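Local coordinates for protein probable acetyltransferase (PDB 2EUI) that probably transfers an acyl group as a member of the GNAT acetyltransferase family, although its substrate is unknown, at residues Trp79-Ile84 / His98-Ala103. Residues are numbered along the deposited sequence; the frame is centred on the assembly and turned at random.
Sequences WILNDI and HLLQHA
Ile84 reaches across to Leu99 and Leu100 and gives the larger part of the strand's side of the contact, mainly through CD1. Its CD1 lies 3.7 Å from CD2 of Leu100. The same CD1 is 3.9 Å from CD1 of Leu99. With chi1 at 175°, CG1 of Ile84 lies anti to the residue's backbone N; a bend at chi2 then brings CD1 onto the leucines. Leu81 adds a second, smaller touch. Its CD2 meets CD2 of Leu100 at 3.9 Å, methyl against methyl, with the two side chains at about a right angle. The segments belong to the beta-alpha-beta unit of the GNAT fold, formed by strand 76-86, helix 92-109 and strand 112-120. The two segments run roughly antiparallel, at 153°, with their axes 10.4 Å apart at closest approach. Toward Trp79 the packing is looser: CB of Ala103 stays 5.3 Å from CD1 of Leu81, its nearest strand atom. On the helix side turned from the strand, His98 and Gln101 are exposed. Tyr130 of helix 124-131 also packs on Leu81 and Ile84. Asn82 and Asp83 form a classic beta bulge opposite Gln65, and the side chains of both hydrogen-bond to Ser72 of the second subunit.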
loop_
_atom_site.group_PDB
_atom_site.type_symbol
_atom_site.label_atom_id
_atom_site.label_comp_id
_atom_site.label_asym_id
_atom_site.label_seq_id
_atom_site.Cartn_x
_atom_site.Cartn_y
_atom_site.Cartn_z
ATOM N N TRP A 79 -2.271 -4.388 6.314
ATOM C CA TRP A 79 -0.823 -4.457 6.234
ATOM C C TRP A 79 -0.364 -4.959 4.879
ATOM O O TRP A 79 -0.715 -6.058 4.461
ATOM C CB TRP A 79 -0.252 -5.350 7.344
ATOM C CG TRP A 79 -0.294 -4.707 8.683
ATOM C CD1 TRP A 79 -1.201 -4.932 9.677
ATOM C CD2 TRP A 79 0.554 -3.658 9.148
ATOM N NE1 TRP A 79 -0.979 -4.077 10.729
ATOM C CE2 TRP A 79 0.093 -3.275 10.425
ATOM C CE3 TRP A 79 1.650 -2.979 8.598
ATOM C CZ2 TRP A 79 0.701 -2.262 11.174
ATOM C CZ3 TRP A 79 2.252 -1.970 9.344
ATOM C CH2 TRP A 79 1.771 -1.618 10.611
ATOM N N ILE A 80 0.406 -4.129 4.185
ATOM C CA ILE A 80 0.938 -4.488 2.891
ATOM C C ILE A 80 2.268 -5.167 3.173
ATOM O O ILE A 80 3.099 -4.641 3.915
ATOM C CB ILE A 80 1.206 -3.251 2.018
ATOM C CG1 ILE A 80 -0.077 -2.443 1.829
ATOM C CG2 ILE A 80 1.750 -3.677 0.676
ATOM C CD1 ILE A 80 0.090 -1.259 0.895
ATOM N N LEU A 81 2.461 -6.343 2.597
ATOM C CA LEU A 81 3.695 -7.086 2.781
ATOM C C LEU A 81 4.458 -6.997 1.473
ATOM O O LEU A 81 4.130 -7.685 0.510
ATOM C CB LEU A 81 3.372 -8.541 3.106
ATOM C CG LEU A 81 4.509 -9.522 3.397
ATOM C CD1 LEU A 81 5.367 -9.029 4.568
ATOM C CD2 LEU A 81 3.892 -10.877 3.710
ATOM N N ASN A 82 5.472 -6.145 1.427
ATOM C CA ASN A 82 6.246 -5.983 0.203
ATOM C C ASN A 82 7.453 -6.903 0.089
ATOM O O ASN A 82 7.615 -7.573 -0.932
ATOM C CB ASN A 82 6.733 -4.535 0.061
ATOM C CG ASN A 82 7.647 -4.340 -1.144
ATOM O OD1 ASN A 82 8.363 -3.342 -1.245
ATOM N ND2 ASN A 82 7.619 -5.296 -2.066
ATOM N N ASP A 83 8.288 -6.919 1.132
ATOM C CA ASP A 83 9.518 -7.712 1.132
ATOM C C ASP A 83 9.666 -8.772 2.213
ATOM O O ASP A 83 9.243 -8.609 3.357
ATOM C CB ASP A 83 10.754 -6.809 1.250
ATOM C CG ASP A 83 10.577 -5.471 0.578
ATOM O OD1 ASP A 83 10.412 -5.442 -0.664
ATOM O OD2 ASP A 83 10.611 -4.443 1.301
ATOM N N ILE A 84 10.316 -9.854 1.819
ATOM C CA ILE A 84 10.621 -10.969 2.693
ATOM C C ILE A 84 11.881 -11.524 2.030
ATOM O O ILE A 84 11.947 -11.634 0.811
ATOM C CB ILE A 84 9.444 -12.008 2.750
ATOM C CG1 ILE A 84 9.857 -13.216 3.582
ATOM C CG2 ILE A 84 9.025 -12.444 1.358
ATOM C CD1 ILE A 84 10.036 -12.919 5.047
ATOM N N HIS A 98 9.766 -17.691 10.681
ATOM C CA HIS A 98 9.758 -16.908 11.904
ATOM C C HIS A 98 9.397 -15.470 11.618
ATOM O O HIS A 98 8.664 -14.844 12.378
ATOM C CB HIS A 98 11.121 -16.971 12.583
ATOM C CG HIS A 98 11.418 -18.293 13.211
ATOM N ND1 HIS A 98 10.683 -18.796 14.262
ATOM C CD2 HIS A 98 12.361 -19.224 12.930
ATOM C CE1 HIS A 98 11.159 -19.980 14.603
ATOM N NE2 HIS A 98 12.178 -20.262 13.811
ATOM N N LEU A 99 9.915 -14.941 10.520
ATOM C CA LEU A 99 9.627 -13.569 10.156
ATOM C C LEU A 99 8.140 -13.412 9.867
ATOM O O LEU A 99 7.434 -12.667 10.552
ATOM C CB LEU A 99 10.448 -13.171 8.931
ATOM C CG LEU A 99 11.916 -12.843 9.202
ATOM C CD1 LEU A 99 12.622 -12.621 7.890
ATOM C CD2 LEU A 99 12.027 -11.614 10.090
ATOM N N LEU A 100 7.674 -14.136 8.856
ATOM C CA LEU A 100 6.278 -14.091 8.447
ATOM C C LEU A 100 5.308 -14.341 9.594
ATOM O O LEU A 100 4.272 -13.687 9.686
ATOM C CB LEU A 100 6.044 -15.087 7.308
ATOM C CG LEU A 100 6.812 -14.725 6.025
ATOM C CD1 LEU A 100 6.592 -15.788 4.967
ATOM C CD2 LEU A 100 6.354 -13.347 5.528
ATOM N N GLN A 101 5.639 -15.273 10.478
ATOM C CA GLN A 101 4.768 -15.555 11.608
ATOM C C GLN A 101 4.735 -14.354 12.541
ATOM O O GLN A 101 3.670 -13.886 12.929
ATOM C CB GLN A 101 5.263 -16.769 12.381
ATOM C CG GLN A 101 4.425 -17.081 13.605
ATOM C CD GLN A 101 5.269 -17.593 14.744
ATOM O OE1 GLN A 101 6.216 -16.928 15.176
ATOM N NE2 GLN A 101 4.938 -18.780 15.243
ATOM N N HIS A 102 5.907 -13.863 12.906
ATOM C CA HIS A 102 6.002 -12.712 13.787
ATOM C C HIS A 102 5.210 -11.557 13.155
ATOM O O HIS A 102 4.490 -10.829 13.842
ATOM C CB HIS A 102 7.473 -12.333 13.958
ATOM C CG HIS A 102 7.730 -11.367 15.072
ATOM N ND1 HIS A 102 7.514 -10.011 14.950
ATOM C CD2 HIS A 102 8.191 -11.562 16.331
ATOM C CE1 HIS A 102 7.830 -9.413 16.085
ATOM N NE2 HIS A 102 8.245 -10.332 16.938
ATOM N N ALA A 103 5.336 -11.415 11.837
ATOM C CA ALA A 103 4.650 -10.362 11.099
ATOM C C ALA A 103 3.139 -10.548 11.141
ATOM O O ALA A 103 2.399 -9.589 11.376
ATOM C CB ALA A 103 5.128 -10.329 9.649
#